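Local atomic coordinates of IL-4-inducing protein (Schistosoma mansoni, PDB entry 4EL6), a protein that triggers interleukin-4 release from basophils by binding IgE independently of antigen, through a fold of the beta/gamma-crystallin type. Residues 36-40 with 77-81; 52-57 with 68-72. All coordinates share one frame; numbering follows the deposited sequence.

How the interactions relate
Interaction 1 (36-40 with 77-81) and interaction 2 (52-57 with 68-72) have centres about 15 Å apart, and along the chain the second is nested inside the loop closed by the first. Interaction 1 sets strand 39-41 of the four-stranded antiparallel sheet and the residues before it against the loop that follows strand 75-76; interaction 2 is the hairpin of strands 52-58 and 67-71 in the three-stranded one. The two contacts touch between the sheets: F79 CE1 lies 3.6 Å from L57 CD1, and L70 CD2 packs 3.7 Å from the backbone oxygen V40 O. The buried ends of both contacts thus share one apolar interior, which joins the two sheets of the crystallin-like domain that mediates IgE binding.

Interaction 1. Residues 36-40 with 77-81; sequences TPGSV and DDFTK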
ATOM      1  N   THR A  36       4.297  -0.891  10.570  1.00  9.38           N
ATOM      2  CA  THR A  36       3.322   0.053  11.146  1.00  9.36           C
ATOM      3  C   THR A  36       3.661   1.479  10.784  1.00  9.22           C
ATOM      4  O   THR A  36       4.101   2.279  11.638  1.00 11.43           O
ATOM      5  CB  THR A  36       3.283  -0.123  12.663  1.00  9.19           C
ATOM      6  OG1 THR A  36       4.635   0.019  13.170  1.00  9.73           O
ATOM      7  CG2 THR A  36       2.689  -1.483  13.013  1.00  9.86           C
ATOM      8  N   PRO A  37       3.499   1.867   9.516  1.00  9.14           N
ATOM      9  CA  PRO A  37       3.810   3.228   9.105  1.00  8.19           C
ATOM     10  C   PRO A  37       2.759   4.232   9.640  1.00  8.69           C
ATOM     11  O   PRO A  37       1.582   3.898   9.949  1.00  9.46           O
ATOM     12  CB  PRO A  37       3.715   3.151   7.614  1.00  8.25           C
ATOM     13  CG  PRO A  37       2.603   2.128   7.362  1.00  8.37           C
ATOM     14  CD  PRO A  37       2.916   1.092   8.403  1.00  8.87           C
ATOM     15  N   GLY A  38       3.201   5.465   9.751  1.00  8.02           N
ATOM     16  CA  GLY A  38       2.327   6.592  10.071  1.00  7.68           C
ATOM     17  C   GLY A  38       1.498   7.027   8.905  1.00  7.26           C
ATOM     18  O   GLY A  38       0.435   7.581   9.103  1.00  6.93           O
ATOM     19  N   SER A  39       2.043   6.963   7.698  1.00  7.85           N
ATOM     20  CA  SER A  39       1.366   7.343   6.493  1.00  8.02           C
ATOM     21  C   SER A  39       1.904   6.570   5.285  1.00  8.17           C
ATOM     22  O   SER A  39       2.980   6.086   5.324  1.00  8.66           O
ATOM     23  CB  SER A  39       1.414   8.882   6.258  1.00  8.09           C
ATOM     24  OG  SER A  39       2.710   9.372   6.377  1.00  7.73           O
ATOM     25  N   VAL A  40       1.116   6.499   4.218  1.00  8.17           N
ATOM     26  CA  VAL A  40       1.432   5.709   3.045  1.00  8.66           C
ATOM     27  C   VAL A  40       0.929   6.472   1.839  1.00  8.83           C
ATOM     28  O   VAL A  40      -0.172   6.999   1.857  1.00  8.87           O
ATOM     29  CB  VAL A  40       0.710   4.362   3.106  1.00  9.23           C
ATOM     30  CG1 VAL A  40       0.940   3.565   1.879  1.00  9.93           C
ATOM     31  CG2 VAL A  40       1.085   3.614   4.384  1.00  8.37           C
ATOM     32  N   ASP A  77      -2.970   9.868   5.081  1.00  9.15           N
ATOM     33  CA  ASP A  77      -2.158  10.729   5.900  1.00  9.05           C
ATOM     34  C   ASP A  77      -1.960  10.240   7.335  1.00  9.14           C
ATOM     35  O   ASP A  77      -0.995  10.623   7.998  1.00  9.20           O
ATOM     36  CB  ASP A  77      -2.836  12.118   5.953  1.00  9.82           C
ATOM     37  CG  ASP A  77      -2.741  12.889   4.655  1.00 10.52           C
ATOM     38  OD1 ASP A  77      -1.780  12.690   3.849  1.00 10.05           O
ATOM     39  OD2 ASP A  77      -3.629  13.776   4.503  1.00 10.93           O
ATOM     40  N   ASP A  78      -2.922   9.500   7.837  1.00  9.05           N
ATOM     41  CA  ASP A  78      -2.756   8.896   9.189  1.00  9.68           C
ATOM     42  C   ASP A  78      -3.180   7.435   9.153  1.00 10.34           C
ATOM     43  O   ASP A  78      -4.353   7.045   9.333  1.00 10.44           O
ATOM     44  CB  ASP A  78      -3.487   9.641  10.312  1.00 10.82           C
ATOM     45  CG  ASP A  78      -3.190   9.054  11.656  1.00 12.12           C
ATOM     46  OD1 ASP A  78      -2.553   7.950  11.737  1.00 13.71           O
ATOM     47  OD2 ASP A  78      -3.450   9.773  12.654  1.00 15.48           O
ATOM     48  N   PHE A  79      -2.179   6.615   8.843  1.00 10.03           N
ATOM     49  CA  PHE A  79      -2.435   5.206   8.605  1.00  9.00           C
ATOM     50  C   PHE A  79      -2.802   4.482   9.922  1.00  9.57           C
ATOM     51  O   PHE A  79      -3.467   3.492   9.905  1.00 10.72           O
ATOM     52  CB  PHE A  79      -1.217   4.557   8.023  1.00  8.71           C
ATOM     53  CG  PHE A  79      -1.477   3.152   7.514  1.00  7.64           C
ATOM     54  CD1 PHE A  79      -2.096   2.988   6.311  1.00  8.09           C
ATOM     55  CD2 PHE A  79      -1.133   2.019   8.257  1.00  8.06           C
ATOM     56  CE1 PHE A  79      -2.381   1.715   5.822  1.00  7.86           C
ATOM     57  CE2 PHE A  79      -1.385   0.746   7.752  1.00  7.49           C
ATOM     58  CZ  PHE A  79      -2.049   0.598   6.579  1.00  7.27           C
ATOM     59  N   THR A  80      -2.407   5.069  11.035  1.00 10.94           N
ATOM     60  CA  THR A  80      -2.712   4.523  12.348  1.00 11.86           C
ATOM     61  C   THR A  80      -4.195   4.527  12.593  1.00 12.09           C
ATOM     62  O   THR A  80      -4.652   3.778  13.448  1.00 15.54           O
ATOM     63  CB  THR A  80      -1.908   5.190  13.520  1.00 12.34           C
ATOM     64  OG1 THR A  80      -2.553   6.399  13.933  1.00 13.84           O
ATOM     65  CG2 THR A  80      -0.451   5.492  13.120  1.00 12.31           C
ATOM     66  N   LYS A  81      -4.933   5.385  11.891  1.00 13.25           N
ATOM     67  CA  LYS A  81      -6.366   5.525  11.990  1.00 13.71           C
ATOM     68  C   LYS A  81      -7.173   4.901  10.878  1.00 13.01           C
ATOM     69  O   LYS A  81      -8.415   5.027  10.811  1.00 12.66           O
ATOM     70  CB  LYS A  81      -6.722   7.002  12.141  1.00 16.71           C
ATOM     71  CG  LYS A  81      -6.233   7.581  13.459  1.00 21.06           C
ATOM     72  CD  LYS A  81      -6.668   9.044  13.533  1.00 23.50           C
ATOM     73  CE  LYS A  81      -6.354   9.636  14.896  1.00 30.94           C
ATOM     74  NZ  LYS A  81      -6.476  11.132  14.814  1.00 34.57           N
TER
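F79 lies against the 36-40 segment, P37 and V40 both packing on the same side of its ring, while its backbone N is hydrogen-bonded to G38 O. With CG anti to the backbone N (chi1 -170°), the ring extends from the short 3-10 segment 79-80 into the protein. P37 CG approaches ring atom CD2 of F79 at 3.8 Å. V40 CG2 makes an off-centre CH-pi contact, 4.3 Å from the centroid of the F79 ring. At the base of the side chain, F79 CB rests 3.5 Å from the carbonyl oxygen P37 O. G38 supplies the polar link: F79 N donates a nearly straight 2.8 Å hydrogen bond to G38 O, approaching from above the carbonyl plane. The same oxygen receives a CA-H...O contact from D78. Beside it, S39 CB packs 3.4 Å from the backbone oxygen D77 O, while S39 OG hydrogen-bonds to E14 O and E17 N. Within the turn, T80 OG1 is hydrogen-bonded to D78 OD1 at 2.7 Å, tying the two side chains together. I87 flanks both P37 and F79. On the strand side, G38 and S39 both face Y12, forming a classic beta bulge at the start of strand 39-41 in this crystallin-type fold.

Interaction 2. Residues 52-57 with 68-72; sequences RPYWYL and TGLGH
H72 CG sits between its backbone N and carbonyl carbon (chi1 75°), which turns the imidazole toward R52; there, R52 CG is anti to its carbonyl carbon and lies over one ring face. The R52 chain crosses the imidazole with its methylene groups, CD coming 3.7 Å from H72 NE2, and bends at chi3; the guanidinium and ring planes are 71° apart. H72 ND1 is hydrogen-bonded to V45 N. Next to this pair, a water donates to P53 O and accepts from H72 N, bridging the two backbones.

Farther along, four hydrogen bonds form two antiparallel hydrogen-bonded pairs, W55 with L70 and L57 with T68. The straightest is W55 N to L70 O, 2.8 Å long with an N-H...O angle of 172°. Y56 and G69 form the intervening non-hydrogen-bonded pair, with G69 CA 3.2 Å from W55 O in a CA-H...O contact. On the face bearing the tyrosines, the Y54 ring reaches across the neighbouring strand: L70 O lies 3.6 Å above the ring plane, over its centre. Y54 OH approaches G69 C, and Y56 CD1 packs 3.7 Å from G69 CA, so the side-chain-free glycine is covered by both tyrosines. Y54 CE1 also lies over one face of the Y56 ring.

L57 and L70 meet on the other face, CD1 to CD1 at 3.7 Å. There, W55 packs on L9 and V42 and is hydrogen-bonded through NE1 to Y7 O, while L70 touches I76. Strand 67-71 forms one edge of the three-stranded sheet; 52-58 is central, and its other side is hydrogen-bonded to strand 89-95.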
ATOM      1  N   ARG A  52      -1.583   2.731 -14.557  1.00 31.39           N
ATOM      2  CA  ARG A  52      -1.612   3.358 -13.279  1.00 26.03           C
ATOM      3  C   ARG A  52      -1.399   2.270 -12.247  1.00 20.99           C
ATOM      4  O   ARG A  52      -2.130   1.276 -12.238  1.00 16.63           O
ATOM      5  CB  ARG A  52      -2.933   4.083 -13.101  1.00 28.59           C
ATOM      6  CG  ARG A  52      -3.167   5.078 -14.250  1.00 33.27           C
ATOM      7  CD  ARG A  52      -4.574   5.614 -14.302  1.00 38.09           C
ATOM      8  NE  ARG A  52      -5.534   4.621 -14.758  1.00 42.20           N
ATOM      9  CZ  ARG A  52      -6.838   4.662 -14.479  1.00 47.62           C
ATOM     10  NH1 ARG A  52      -7.354   5.631 -13.725  1.00 51.04           N
ATOM     11  NH2 ARG A  52      -7.637   3.717 -14.939  1.00 49.51           N
ATOM     12  N   PRO A  53      -0.387   2.457 -11.371  1.00 17.26           N
ATOM     13  CA  PRO A  53      -0.202   1.515 -10.280  1.00 17.06           C
ATOM     14  C   PRO A  53      -1.356   1.564  -9.287  1.00 14.62           C
ATOM     15  O   PRO A  53      -2.041   2.591  -9.125  1.00 14.40           O
ATOM     16  CB  PRO A  53       1.064   1.983  -9.612  1.00 18.09           C
ATOM     17  CG  PRO A  53       1.195   3.417  -9.981  1.00 20.20           C
ATOM     18  CD  PRO A  53       0.599   3.535 -11.338  1.00 19.23           C
ATOM     19  N   TYR A  54      -1.650   0.399  -8.697  1.00 12.52           N
ATOM     20  CA  TYR A  54      -2.657   0.330  -7.631  1.00 10.90           C
ATOM     21  C   TYR A  54      -2.120  -0.652  -6.614  1.00 10.95           C
ATOM     22  O   TYR A  54      -1.654  -1.704  -7.012  1.00 13.14           O
ATOM     23  CB  TYR A  54      -4.045  -0.131  -8.138  1.00 11.70           C
ATOM     24  CG  TYR A  54      -5.130   0.122  -7.121  1.00 12.08           C
ATOM     25  CD1 TYR A  54      -5.396  -0.799  -6.106  1.00 12.31           C
ATOM     26  CD2 TYR A  54      -5.907   1.247  -7.168  1.00 12.81           C
ATOM     27  CE1 TYR A  54      -6.327  -0.562  -5.140  1.00 11.45           C
ATOM     28  CE2 TYR A  54      -6.872   1.503  -6.219  1.00 12.74           C
ATOM     29  CZ  TYR A  54      -7.103   0.564  -5.209  1.00 13.02           C
ATOM     30  OH  TYR A  54      -8.026   0.811  -4.261  1.00 13.69           O
ATOM     31  N   TRP A  55      -2.167  -0.312  -5.320  1.00  9.23           N
ATOM     32  CA  TRP A  55      -1.545  -1.150  -4.306  1.00  8.24           C
ATOM     33  C   TRP A  55      -2.556  -1.617  -3.282  1.00  8.15           C
ATOM     34  O   TRP A  55      -3.386  -0.838  -2.837  1.00  8.23           O
ATOM     35  CB  TRP A  55      -0.439  -0.394  -3.615  1.00  7.63           C
ATOM     36  CG  TRP A  55       0.763  -0.087  -4.469  1.00  7.27           C
ATOM     37  CD1 TRP A  55       0.933   0.958  -5.389  1.00  7.64           C
ATOM     38  CD2 TRP A  55       1.971  -0.851  -4.506  1.00  7.21           C
ATOM     39  NE1 TRP A  55       2.197   0.873  -5.988  1.00  7.96           N
ATOM     40  CE2 TRP A  55       2.873  -0.171  -5.450  1.00  7.01           C
ATOM     41  CE3 TRP A  55       2.444  -1.986  -3.804  1.00  7.44           C
ATOM     42  CZ2 TRP A  55       4.156  -0.629  -5.644  1.00  7.60           C
ATOM     43  CZ3 TRP A  55       3.761  -2.402  -4.034  1.00  7.73           C
ATOM     44  CH2 TRP A  55       4.557  -1.725  -4.961  1.00  7.05           C
ATOM     45  N   TYR A  56      -2.525  -2.899  -2.915  1.00  8.28           N
ATOM     46  CA  TYR A  56      -3.300  -3.426  -1.800  1.00  8.05           C
ATOM     47  C   TYR A  56      -2.403  -3.779  -0.623  1.00  8.06           C
ATOM     48  O   TYR A  56      -1.351  -4.455  -0.744  1.00  6.82           O
ATOM     49  CB  TYR A  56      -4.044  -4.677  -2.254  1.00  8.66           C
ATOM     50  CG  TYR A  56      -5.281  -4.387  -3.064  1.00  9.68           C
ATOM     51  CD1 TYR A  56      -6.334  -3.694  -2.488  1.00 11.44           C
ATOM     52  CD2 TYR A  56      -5.373  -4.784  -4.407  1.00 11.25           C
ATOM     53  CE1 TYR A  56      -7.485  -3.436  -3.223  1.00 12.51           C
ATOM     54  CE2 TYR A  56      -6.516  -4.464  -5.124  1.00 12.42           C
ATOM     55  CZ  TYR A  56      -7.556  -3.871  -4.486  1.00 13.33           C
ATOM     56  OH  TYR A  56      -8.700  -3.588  -5.222  1.00 19.71           O
ATOM     57  N   LEU A  57      -2.813  -3.314   0.547  1.00  7.39           N
ATOM     58  CA  LEU A  57      -2.165  -3.644   1.823  1.00  7.81           C
ATOM     59  C   LEU A  57      -3.083  -4.532   2.635  1.00  7.36           C
ATOM     60  O   LEU A  57      -4.297  -4.299   2.647  1.00  7.02           O
ATOM     61  CB  LEU A  57      -1.945  -2.395   2.668  1.00  8.59           C
ATOM     62  CG  LEU A  57      -1.452  -1.171   1.973  1.00 10.67           C
ATOM     63  CD1 LEU A  57      -1.235   0.018   2.885  1.00 11.70           C
ATOM     64  CD2 LEU A  57      -0.226  -1.444   1.275  1.00 11.68           C
ATOM     65  N   THR A  68      -6.658  -2.674   2.480  1.00  7.49           N
ATOM     66  CA  THR A  68      -6.705  -1.252   2.260  1.00  8.02           C
ATOM     67  C   THR A  68      -5.996  -1.039   0.940  1.00  8.49           C
ATOM     68  O   THR A  68      -4.792  -1.364   0.790  1.00  8.39           O
ATOM     69  CB  THR A  68      -5.997  -0.561   3.400  1.00  8.22           C
ATOM     70  OG1 THR A  68      -6.799  -0.678   4.579  1.00  8.23           O
ATOM     71  CG2 THR A  68      -5.736   0.957   3.111  1.00  8.24           C
ATOM     72  N   GLY A  69      -6.688  -0.416  -0.035  1.00  9.46           N
ATOM     73  CA  GLY A  69      -6.164  -0.200  -1.339  1.00  9.84           C
ATOM     74  C   GLY A  69      -5.904   1.283  -1.575  1.00 10.03           C
ATOM     75  O   GLY A  69      -6.555   2.122  -0.967  1.00 10.33           O
ATOM     76  N   LEU A  70      -4.892   1.568  -2.392  1.00 10.51           N
ATOM     77  CA  LEU A  70      -4.468   2.941  -2.710  1.00 11.71           C
ATOM     78  C   LEU A  70      -4.130   2.986  -4.169  1.00 11.05           C
ATOM     79  O   LEU A  70      -3.313   2.187  -4.691  1.00 10.17           O
ATOM     80  CB  LEU A  70      -3.191   3.413  -1.977  1.00 12.00           C
ATOM     81  CG  LEU A  70      -3.135   3.440  -0.471  1.00 14.46           C
ATOM     82  CD1 LEU A  70      -2.692   2.149   0.170  1.00 14.99           C
ATOM     83  CD2 LEU A  70      -2.140   4.582  -0.171  1.00 15.17           C
ATOM     84  N   GLY A  71      -4.798   3.898  -4.836  1.00 12.05           N
ATOM     85  CA  GLY A  71      -4.454   4.238  -6.222  1.00 12.08           C
ATOM     86  C   GLY A  71      -3.365   5.307  -6.383  1.00 11.70           C
ATOM     87  O   GLY A  71      -2.873   5.915  -5.431  1.00 10.55           O
ATOM     88  N   HIS A  72      -2.950   5.548  -7.633  1.00 11.82           N
ATOM     89  CA  HIS A  72      -1.909   6.479  -7.847  1.00 12.00           C
ATOM     90  C   HIS A  72      -2.383   7.863  -7.431  1.00 11.26           C
ATOM     91  O   HIS A  72      -3.561   8.278  -7.648  1.00 10.61           O
ATOM     92  CB  HIS A  72      -1.445   6.537  -9.309  1.00 13.64           C
ATOM     93  CG  HIS A  72      -2.392   7.249 -10.228  1.00 16.09           C
ATOM     94  ND1 HIS A  72      -2.084   8.462 -10.811  1.00 19.78           N
ATOM     95  CD2 HIS A  72      -3.690   6.920 -10.655  1.00 18.29           C
ATOM     96  CE1 HIS A  72      -3.137   8.864 -11.551  1.00 21.37           C
ATOM     97  NE2 HIS A  72      -4.120   7.941 -11.457  1.00 19.35           N
TER
HETATM   98  O   HOH W   1      -4.294   3.963  -9.626  1.00 20.09           O